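Long-range contact in platelet aggregation factor Sm-hPAF (Streptococcus mitis, PDB 4GWI), which binds fucosylated Lewis antigens through this F-type lectin domain and, as the whole toxin, probably forms pores in cholesterol-containing host membranes: residues 45-50 and 136-141. The protein carries 2 engineered substitutions. Sequence-based numbering, arbitrary orientation.
Sequences SVTHTN and LSLAEV. With CA (calcium ion), chain F; FUC (alpha-L-fucopyranose), chain B.
Segments 45-50 and 136-141 run antiparallel, 158° apart end to end, with Val46 opposite Ala139 and His48 opposite Ser137. Backbone bonds go one way only: Thr47 N reaches Leu138 O at 2.9 Å and Thr49 N reaches Leu136 O, both from above the carbonyl plane. The return bonds end on side chains. Thr47 and Thr49 both hold OG1 between their own N and carbonyl carbon (chi1 near 65° in both). Thr47 OG1 accepts a nearly straight bond from Leu138 N at 2.9 Å. Thr49 OG1 does the same for Leu136 N and donates to Asn50 O. Thr47 OG1 also donates to a water, which in turn donates a hydrogen bond to Leu136 O. The Thr47 carbonyl is served by Ser137 OG, which donates in its plane, on a lone pair, at 2.8 Å. This hydroxyl also lies over one face of the His48 ring, toward the rim. The ring is fixed along its edge. ND1 donates to Thr49 O, which lies in the ring plane, and NE2 is hydrogen-bonded to fucose O4, also in plane, at 2.6 Å. Arg75 and Arg83 bind the same sugar. Val46 lays CG2 against Ala139 CB. Trp57 of strand 56-61 packs on Thr47, Leu136 and Leu138.

At the other end calcium joins the segments. Ser45 binds it through both O and OG, Ala139 through O at 2.3 Å and Glu140 through OE1. Arg31 O, Asp34 OD1 and Asn36 O complete the site. The metal would offset repulsion between Ser45 O and Ala139 O, only 2.9 Å apart. Glu140 OE2 is held by Gly35 N. The ND1 bond fixes the ring's rotation and turns NE2 to the fucose, consistent with a calcium-tied loop that positions the histidine of the F-type lectin pocket.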
ATOM      1  N   SER A  45      -2.548  -3.888 -13.699  1.00 16.75           N
ATOM      2  CA  SER A  45      -1.705  -3.006 -12.854  1.00 17.03           C
ATOM      3  C   SER A  45      -2.209  -3.064 -11.397  1.00 16.64           C
ATOM      4  O   SER A  45      -1.905  -2.136 -10.621  1.00 17.06           O
ATOM      5  CB  SER A  45      -1.709  -1.552 -13.413  1.00 18.32           C
ATOM      6  OG  SER A  45      -0.564  -0.856 -12.809  1.00 17.62           O
ATOM      7  N   VAL A  46      -2.915  -4.160 -11.033  1.00 15.60           N
ATOM      8  CA  VAL A  46      -3.443  -4.284  -9.656  1.00 15.33           C
ATOM      9  C   VAL A  46      -2.911  -5.595  -9.092  1.00 15.20           C
ATOM     10  O   VAL A  46      -2.862  -6.633  -9.774  1.00 16.43           O
ATOM     11  CB  VAL A  46      -5.008  -4.320  -9.666  1.00 16.99           C
ATOM     12  CG1 VAL A  46      -5.577  -4.516  -8.253  1.00 18.48           C
ATOM     13  CG2 VAL A  46      -5.615  -3.028 -10.366  1.00 17.17           C
ATOM     14  N   THR A  47      -2.516  -5.534  -7.804  1.00 14.86           N
ATOM     15  CA  THR A  47      -1.932  -6.761  -7.186  1.00 14.09           C
ATOM     16  C   THR A  47      -3.074  -7.672  -6.682  1.00 15.74           C
ATOM     17  O   THR A  47      -4.260  -7.275  -6.674  1.00 15.60           O
ATOM     18  CB  THR A  47      -1.140  -6.385  -5.927  1.00 15.04           C
ATOM     19  OG1 THR A  47      -2.001  -5.836  -4.892  1.00 16.37           O
ATOM     20  CG2 THR A  47      -0.080  -5.261  -6.161  1.00 15.29           C
ATOM     21  N   HIS A  48      -2.659  -8.884  -6.246  1.00 15.91           N
ATOM     22  CA  HIS A  48      -3.696  -9.805  -5.641  1.00 17.00           C
ATOM     23  C   HIS A  48      -2.984 -10.872  -4.883  1.00 17.40           C
ATOM     24  O   HIS A  48      -2.090 -11.554  -5.427  1.00 16.60           O
ATOM     25  CB  HIS A  48      -4.476 -10.483  -6.842  1.00 16.26           C
ATOM     26  CG  HIS A  48      -5.845 -10.960  -6.496  1.00 19.15           C
ATOM     27  ND1 HIS A  48      -6.133 -11.814  -5.442  1.00 18.75           N
ATOM     28  CD2 HIS A  48      -7.034 -10.718  -7.178  1.00 20.67           C
ATOM     29  CE1 HIS A  48      -7.484 -12.064  -5.465  1.00 18.81           C
ATOM     30  NE2 HIS A  48      -8.034 -11.390  -6.507  1.00 20.23           N
ATOM     31  N   THR A  49      -3.344 -11.008  -3.592  1.00 16.99           N
ATOM     32  CA  THR A  49      -2.812 -12.146  -2.833  1.00 16.47           C
ATOM     33  C   THR A  49      -3.852 -13.308  -2.841  1.00 17.75           C
ATOM     34  O   THR A  49      -4.945 -13.169  -3.418  1.00 18.27           O
ATOM     35  CB  THR A  49      -2.575 -11.802  -1.374  1.00 17.34           C
ATOM     36  OG1 THR A  49      -3.819 -11.497  -0.717  1.00 19.01           O
ATOM     37  CG2 THR A  49      -1.709 -10.476  -1.179  1.00 17.24           C
ATOM     38  N   ASN A  50      -3.438 -14.411  -2.205  1.00 18.83           N
ATOM     39  CA  ASN A  50      -4.465 -15.433  -1.995  1.00 18.22           C
ATOM     40  C   ASN A  50      -5.535 -14.862  -1.065  1.00 20.75           C
ATOM     41  O   ASN A  50      -5.359 -13.912  -0.339  1.00 20.75           O
ATOM     42  CB  ASN A  50      -3.801 -16.603  -1.307  1.00 17.22           C
ATOM     43  CG  ASN A  50      -2.782 -17.329  -2.182  1.00 19.52           C
ATOM     44  OD1 ASN A  50      -2.880 -17.306  -3.405  1.00 22.65           O
ATOM     45  ND2 ASN A  50      -1.927 -18.129  -1.537  1.00 21.43           N
ATOM     46  N   LEU A 136      -5.677  -9.236  -0.543  1.00 17.50           N
ATOM     47  CA  LEU A 136      -5.302  -7.797  -0.626  1.00 17.53           C
ATOM     48  C   LEU A 136      -4.970  -7.517  -2.126  1.00 17.05           C
ATOM     49  O   LEU A 136      -4.090  -8.141  -2.703  1.00 17.48           O
ATOM     50  CB  LEU A 136      -4.107  -7.537   0.306  1.00 17.83           C
ATOM     51  CG  LEU A 136      -3.507  -6.100   0.176  1.00 17.12           C
ATOM     52  CD1 LEU A 136      -4.554  -5.028   0.517  1.00 19.14           C
ATOM     53  CD2 LEU A 136      -2.282  -6.092   1.157  1.00 17.83           C
ATOM     54  N   SER A 137      -5.662  -6.487  -2.629  1.00 16.42           N
ATOM     55  CA  SER A 137      -5.426  -5.953  -3.994  1.00 17.19           C
ATOM     56  C   SER A 137      -5.246  -4.453  -3.948  1.00 17.64           C
ATOM     57  O   SER A 137      -6.148  -3.772  -3.491  1.00 18.72           O
ATOM     58  CB  SER A 137      -6.617  -6.291  -4.921  1.00 17.27           C
ATOM     59  OG  SER A 137      -6.632  -7.717  -5.184  1.00 19.11           O
ATOM     60  N   LEU A 138      -4.130  -3.981  -4.472  1.00 15.93           N
ATOM     61  CA  LEU A 138      -3.904  -2.531  -4.525  1.00 16.20           C
ATOM     62  C   LEU A 138      -3.565  -2.151  -5.969  1.00 16.63           C
ATOM     63  O   LEU A 138      -2.725  -2.846  -6.632  1.00 17.03           O
ATOM     64  CB  LEU A 138      -2.658  -2.204  -3.645  1.00 17.28           C
ATOM     65  CG  LEU A 138      -2.965  -2.482  -2.188  1.00 17.00           C
ATOM     66  CD1 LEU A 138      -1.599  -2.666  -1.442  1.00 18.93           C
ATOM     67  CD2 LEU A 138      -3.693  -1.276  -1.594  1.00 19.47           C
ATOM     68  N   ALA A 139      -4.211  -1.076  -6.478  1.00 16.32           N
ATOM     69  CA  ALA A 139      -3.778  -0.681  -7.812  1.00 16.85           C
ATOM     70  C   ALA A 139      -2.452   0.072  -7.809  1.00 16.50           C
ATOM     71  O   ALA A 139      -1.708   0.061  -8.724  1.00 17.23           O
ATOM     72  CB  ALA A 139      -4.882   0.290  -8.339  1.00 15.76           C
ATOM     73  N   GLU A 140      -2.171   0.784  -6.695  1.00 15.81           N
ATOM     74  CA  GLU A 140      -0.876   1.522  -6.607  1.00 15.47           C
ATOM     75  C   GLU A 140      -0.743   1.985  -5.144  1.00 16.43           C
ATOM     76  O   GLU A 140      -1.744   2.250  -4.476  1.00 17.05           O
ATOM     77  CB  GLU A 140      -0.955   2.803  -7.527  1.00 16.77           C
ATOM     78  CG  GLU A 140       0.469   3.361  -7.785  1.00 17.60           C
ATOM     79  CD  GLU A 140       1.321   2.593  -8.812  1.00 18.45           C
ATOM     80  OE1 GLU A 140       0.974   1.516  -9.342  1.00 18.36           O
ATOM     81  OE2 GLU A 140       2.475   3.046  -9.031  1.00 18.49           O
ATOM     82  N   VAL A 141       0.541   2.017  -4.719  1.00 16.03           N
ATOM     83  CA  VAL A 141       0.844   2.717  -3.438  1.00 15.38           C
ATOM     84  C   VAL A 141       1.960   3.706  -3.784  1.00 14.96           C
ATOM     85  O   VAL A 141       3.006   3.342  -4.386  1.00 18.76           O
ATOM     86  CB  VAL A 141       1.408   1.657  -2.452  1.00 15.72           C
ATOM     87  CG1 VAL A 141       1.865   2.397  -1.173  1.00 19.88           C
ATOM     88  CG2 VAL A 141       0.315   0.655  -2.059  1.00 17.34           C
TER
HETATM   89 CA    CA F 204      -0.300  -0.142 -10.581  1.00 17.05          CA
HETATM   90  C1  FUC B   3     -12.997 -11.072  -9.790  1.00 35.86           C
HETATM   91  C2  FUC B   3     -13.168 -11.502  -8.345  1.00 32.30           C
HETATM   92  C3  FUC B   3     -12.338 -12.710  -8.038  1.00 28.49           C
HETATM   93  C4  FUC B   3     -10.890 -12.368  -8.318  1.00 27.87           C
HETATM   94  C5  FUC B   3     -10.811 -11.949  -9.770  1.00 29.73           C
HETATM   95  C6  FUC B   3      -9.398 -11.613 -10.186  1.00 27.42           C
HETATM   96  O2  FUC B   3     -14.537 -11.795  -8.114  1.00 36.06           O
HETATM   97  O3  FUC B   3     -12.510 -13.040  -6.719  1.00 29.16           O
HETATM   98  O4  FUC B   3     -10.497 -11.340  -7.448  1.00 24.88           O
HETATM   99  O5  FUC B   3     -11.633 -10.849 -10.028  1.00 28.38           O
HETATM  100  O   HOH W   1      -1.391  -7.140  -2.649  1.00 16.74           O